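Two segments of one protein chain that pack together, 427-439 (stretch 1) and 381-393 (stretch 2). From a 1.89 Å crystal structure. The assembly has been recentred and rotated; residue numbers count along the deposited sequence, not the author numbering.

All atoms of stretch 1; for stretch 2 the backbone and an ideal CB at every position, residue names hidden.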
# COMPACT_ATOMS: atom_id res chain seq x y z
N GLY A 427 -19.60 11.29 -20.53
CA GLY A 427 -20.07 9.94 -20.79
C GLY A 427 -21.37 9.96 -21.58
O GLY A 427 -21.45 10.54 -22.67
N ASN A 428 -22.42 9.36 -21.02
CA ASN A 428 -23.70 9.27 -21.71
C ASN A 428 -24.70 10.31 -21.21
O ASN A 428 -25.89 10.21 -21.53
CB ASN A 428 -24.29 7.87 -21.52
CG ASN A 428 -24.81 7.64 -20.12
OD1 ASN A 428 -24.06 7.67 -19.15
ND2 ASN A 428 -26.11 7.40 -20.01
N LYS A 429 -24.23 11.32 -20.48
CA LYS A 429 -25.09 12.26 -19.80
C LYS A 429 -24.74 13.69 -20.20
O LYS A 429 -23.56 14.06 -20.25
CB LYS A 429 -24.96 12.11 -18.28
CG LYS A 429 -24.98 10.66 -17.80
CD LYS A 429 -24.80 10.55 -16.30
CE LYS A 429 -24.77 9.09 -15.86
NZ LYS A 429 -23.68 8.34 -16.56
N ILE A 430 -25.76 14.50 -20.46
CA ILE A 430 -25.59 15.93 -20.72
C ILE A 430 -25.78 16.67 -19.40
O ILE A 430 -26.82 16.54 -18.75
CB ILE A 430 -26.59 16.44 -21.77
CG1 ILE A 430 -26.62 15.57 -23.03
CG2 ILE A 430 -26.25 17.88 -22.15
CD1 ILE A 430 -25.45 15.79 -23.96
N ILE A 431 -24.76 17.44 -19.01
CA ILE A 431 -24.80 18.21 -17.77
C ILE A 431 -25.21 19.65 -18.09
O ILE A 431 -24.65 20.28 -18.99
CB ILE A 431 -23.44 18.18 -17.05
CG1 ILE A 431 -23.02 16.75 -16.70
CG2 ILE A 431 -23.46 19.08 -15.82
CD1 ILE A 431 -24.12 15.90 -16.10
N LEU A 432 -26.17 20.16 -17.33
CA LEU A 432 -26.58 21.56 -17.33
C LEU A 432 -26.14 22.17 -16.00
O LEU A 432 -26.53 21.67 -14.94
CB LEU A 432 -28.09 21.68 -17.50
CG LEU A 432 -28.74 20.81 -18.57
CD1 LEU A 432 -30.24 21.08 -18.70
CD2 LEU A 432 -28.05 20.96 -19.91
N SER A 433 -25.33 23.23 -16.04
CA SER A 433 -24.90 23.87 -14.79
C SER A 433 -24.63 25.36 -14.99
O SER A 433 -23.49 25.83 -14.83
CB SER A 433 -23.67 23.16 -14.23
OG SER A 433 -22.55 23.32 -15.07
N PRO A 434 -25.66 26.14 -15.31
CA PRO A 434 -25.46 27.54 -15.68
C PRO A 434 -25.20 28.40 -14.46
O PRO A 434 -25.30 27.92 -13.32
CB PRO A 434 -26.80 27.90 -16.34
CG PRO A 434 -27.78 27.08 -15.58
CD PRO A 434 -27.09 25.77 -15.30
N PRO A 435 -24.87 29.69 -14.66
CA PRO A 435 -24.74 30.59 -13.51
C PRO A 435 -26.02 30.62 -12.70
O PRO A 435 -27.12 30.40 -13.21
CB PRO A 435 -24.44 31.95 -14.15
CG PRO A 435 -23.76 31.60 -15.46
CD PRO A 435 -24.42 30.32 -15.92
N LEU A 436 -25.86 30.89 -11.40
CA LEU A 436 -27.02 30.91 -10.51
C LEU A 436 -27.89 32.14 -10.70
O LEU A 436 -28.98 32.20 -10.13
CB LEU A 436 -26.54 30.80 -9.06
CG LEU A 436 -25.70 29.55 -8.78
CD1 LEU A 436 -25.51 29.33 -7.28
CD2 LEU A 436 -26.27 28.29 -9.44
N THR A 437 -27.43 33.11 -11.49
CA THR A 437 -28.24 34.26 -11.87
C THR A 437 -29.18 33.96 -13.04
O THR A 437 -29.85 34.88 -13.51
CB THR A 437 -27.34 35.45 -12.21
OG1 THR A 437 -26.44 35.10 -13.26
CG2 THR A 437 -26.56 35.88 -10.97
N LEU A 438 -29.24 32.70 -13.50
CA LEU A 438 -30.10 32.33 -14.61
C LEU A 438 -31.53 32.81 -14.39
O LEU A 438 -32.07 32.72 -13.29
CB LEU A 438 -30.10 30.81 -14.79
CG LEU A 438 -30.70 30.30 -16.09
CD1 LEU A 438 -29.67 30.37 -17.20
CD2 LEU A 438 -31.21 28.89 -15.92
N THR A 439 -32.14 33.34 -15.44
CA THR A 439 -33.50 33.85 -15.38
C THR A 439 -34.48 32.84 -15.97
O THR A 439 -34.09 31.84 -16.57
CB THR A 439 -33.61 35.19 -16.10
OG1 THR A 439 -33.36 35.00 -17.50
CG2 THR A 439 -32.59 36.17 -15.54
N UNK A 381 -34.48 12.77 -16.79
CA UNK A 381 -33.87 14.06 -16.49
C UNK A 381 -34.02 14.31 -15.00
O UNK A 381 -35.14 14.34 -14.48
CB UNK A 381 -34.50 15.19 -17.31
N UNK A 382 -32.89 14.49 -14.31
CA UNK A 382 -32.88 14.67 -12.86
C UNK A 382 -32.05 15.89 -12.51
O UNK A 382 -31.22 16.35 -13.30
CB UNK A 382 -32.33 13.43 -12.15
N UNK A 383 -32.27 16.40 -11.31
CA UNK A 383 -31.57 17.60 -10.89
C UNK A 383 -32.08 18.09 -9.55
O UNK A 383 -33.09 17.62 -9.02
CB UNK A 383 -31.72 18.70 -11.94
N UNK A 384 -31.35 19.08 -9.03
CA UNK A 384 -31.71 19.77 -7.79
C UNK A 384 -31.03 21.13 -7.82
O UNK A 384 -29.81 21.20 -7.97
CB UNK A 384 -31.30 18.97 -6.55
N UNK A 385 -31.82 22.21 -7.70
CA UNK A 385 -31.25 23.53 -7.96
C UNK A 385 -30.84 23.64 -9.42
O UNK A 385 -31.57 23.22 -10.33
CB UNK A 385 -30.05 23.80 -7.05
N UNK A 386 -29.67 24.24 -9.67
CA UNK A 386 -29.18 24.43 -11.03
C UNK A 386 -28.06 23.46 -11.40
O UNK A 386 -27.10 23.84 -12.09
CB UNK A 386 -28.69 25.87 -11.20
N UNK A 387 -28.15 22.21 -10.95
CA UNK A 387 -27.40 21.09 -11.52
C UNK A 387 -28.40 20.04 -11.99
O UNK A 387 -29.26 19.59 -11.22
CB UNK A 387 -26.42 20.50 -10.51
N UNK A 388 -28.32 19.69 -13.27
CA UNK A 388 -29.26 18.79 -13.92
C UNK A 388 -28.48 17.89 -14.87
O UNK A 388 -27.46 18.30 -15.43
CB UNK A 388 -30.35 19.57 -14.66
N UNK A 389 -28.92 16.65 -15.01
CA UNK A 389 -28.33 15.73 -15.97
C UNK A 389 -29.42 15.05 -16.78
O UNK A 389 -30.45 14.63 -16.24
CB UNK A 389 -27.46 14.69 -15.26
N UNK A 390 -29.19 14.94 -18.08
CA UNK A 390 -30.02 14.16 -18.98
C UNK A 390 -29.31 12.84 -19.23
O UNK A 390 -28.18 12.83 -19.72
CB UNK A 390 -30.29 14.91 -20.29
N UNK A 391 -29.93 11.74 -18.85
CA UNK A 391 -29.29 10.43 -18.93
C UNK A 391 -29.71 9.73 -20.22
O UNK A 391 -30.85 9.28 -20.36
CB UNK A 391 -29.65 9.57 -17.71
N UNK A 392 -28.77 9.59 -21.15
CA UNK A 392 -29.05 9.00 -22.45
C UNK A 392 -28.74 7.51 -22.39
O UNK A 392 -27.68 7.10 -21.92
CB UNK A 392 -28.24 9.68 -23.55
N UNK A 393 -29.70 6.70 -22.84
CA UNK A 393 -29.61 5.25 -22.80
C UNK A 393 -29.85 4.71 -24.20
O UNK A 393 -30.46 5.36 -25.06
CB UNK A 393 -30.61 4.66 -21.80

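Position 381 is a strand residue whose ideal CB has nothing of stretch 1 within 5.5 Å, so stretch 1 hardly restricts it; it is Val381, whose branched CB suits a strand. At 382 the CB is again remote, and only a long side chain can come near Lys429. The residue is Arg382: Lys429 CE lies 3.7 Å from Arg382 NH2, at the edge of the guanidinium and near its plane. A like charge does not explain the choice; arginine suits because NH2 also reaches an acid at 391.

At 383 the backbone is fully extended, with phi 174° and psi 171°, a conformation easiest without a CB, and Gly383 is found. Position 384 has ordinary strand angles and sees nothing of stretch 1, so many residues would do; it is Lys384. At 385 phi is 65° and psi -138°, a conformation that favours glycine, and Gly385 is found.

Position 386 points its CB toward stretch 1, 3.9 Å from Leu436 CD2 and 4.4 Å from Pro434 CD. This apolar hollow invites leucine, isoleucine or methionine. Leu386 fills it: its CD1 lies 3.7 Å from Leu436 CD2, and its CD2 lies 4.1 Å from Pro434 CG and 4.0 Å from Leu438 CD2. No other residue of the stretch has as much surface covered by stretch 1.

At 387 the CB points away, leaving the choice to other surroundings; Met387 occupies it.

Position 388 lies antiparallel to strand 429-432 and makes a hydrogen-bonded pair with Leu432: 388 N donates to Leu432 O (3.1 Å), and Leu432 N donates to 388 O (3.0 Å). Its CB is on the same face as Leu432, 4.2 Å from Leu432 CB. A beta-branched or other aliphatic residue suits it; Ile388 puts CG2 4.0 Å from Leu432 CD1.

Position 389 is on the other face, its CB 3.7 Å from Ile431 CD1. So close a methyl favours a small side chain, and Ala389 packs its CB there.

Position 390 pairs with Ile430 through two hydrogen bonds, and its CB shares a face with Ile430 and Leu432. A flexible aliphatic chain could touch both: Leu390 CD1 lies 3.8 Å from Ile430 CB and 3.9 Å from Leu432 CG.

At 391 stretch 1 offers Asn428 ND2 and the amine of Lys429, so an acidic or amide acceptor fits. Asp391 OD1 takes a weak hydrogen bond from Asn428 ND2 (2.6 Å), while Asp391 OD2 forms a salt bridge with Arg382 NH2 (2.9 Å).

At 392, N donates to Asn428 O (3.0 Å) and O takes a very short bond from Asn428 ND2 (2.5 Å). The ideal CB sits tight against Asn428 O, at 3.1 Å, and a long aliphatic chain can reach Ile430; Leu392 CD1 lies 4.4 Å from Ile430 CG1. Position 393 points away, and Val393 makes no contact.

Stretch 2 381-393: VRGKGLMIALDLV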
# COMPACT_ATOMS: atom_id res chain seq x y z
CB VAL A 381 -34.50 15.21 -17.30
CG1 VAL A 381 -33.82 16.53 -16.98
CG2 VAL A 381 -34.43 14.91 -18.80
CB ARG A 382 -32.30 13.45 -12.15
CG ARG A 382 -31.11 12.85 -12.87
CD ARG A 382 -30.40 11.81 -12.03
NE ARG A 382 -29.13 11.43 -12.64
CZ ARG A 382 -29.02 10.57 -13.66
NH1 ARG A 382 -30.10 9.99 -14.17
NH2 ARG A 382 -27.83 10.28 -14.15
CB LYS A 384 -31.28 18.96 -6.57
CG LYS A 384 -31.73 19.57 -5.27
CD LYS A 384 -31.29 18.73 -4.09
CE LYS A 384 -31.61 19.43 -2.78
NZ LYS A 384 -33.04 19.36 -2.42
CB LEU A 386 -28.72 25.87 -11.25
CG LEU A 386 -29.90 26.83 -11.41
CD1 LEU A 386 -29.44 28.28 -11.37
CD2 LEU A 386 -30.65 26.51 -12.70
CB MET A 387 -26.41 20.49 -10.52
CG MET A 387 -26.98 20.12 -9.16
SD MET A 387 -25.69 20.05 -7.90
CE MET A 387 -24.56 18.83 -8.55
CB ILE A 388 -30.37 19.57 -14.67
CG1 ILE A 388 -31.32 20.24 -13.69
CG2 ILE A 388 -31.14 18.66 -15.62
CD1 ILE A 388 -32.17 21.33 -14.31
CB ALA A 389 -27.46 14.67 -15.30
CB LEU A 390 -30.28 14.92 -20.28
CG LEU A 390 -30.92 16.31 -20.18
CD1 LEU A 390 -29.84 17.39 -20.13
CD2 LEU A 390 -31.88 16.58 -21.34
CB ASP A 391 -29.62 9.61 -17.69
CG ASP A 391 -28.62 8.50 -17.47
OD1 ASP A 391 -28.20 7.86 -18.46
OD2 ASP A 391 -28.21 8.30 -16.30
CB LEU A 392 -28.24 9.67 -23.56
CG LEU A 392 -28.26 11.20 -23.71
CD1 LEU A 392 -27.36 11.63 -24.85
CD2 LEU A 392 -29.67 11.77 -23.90
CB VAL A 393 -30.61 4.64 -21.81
CG1 VAL A 393 -30.41 5.24 -20.44
CG2 VAL A 393 -32.04 4.86 -22.30
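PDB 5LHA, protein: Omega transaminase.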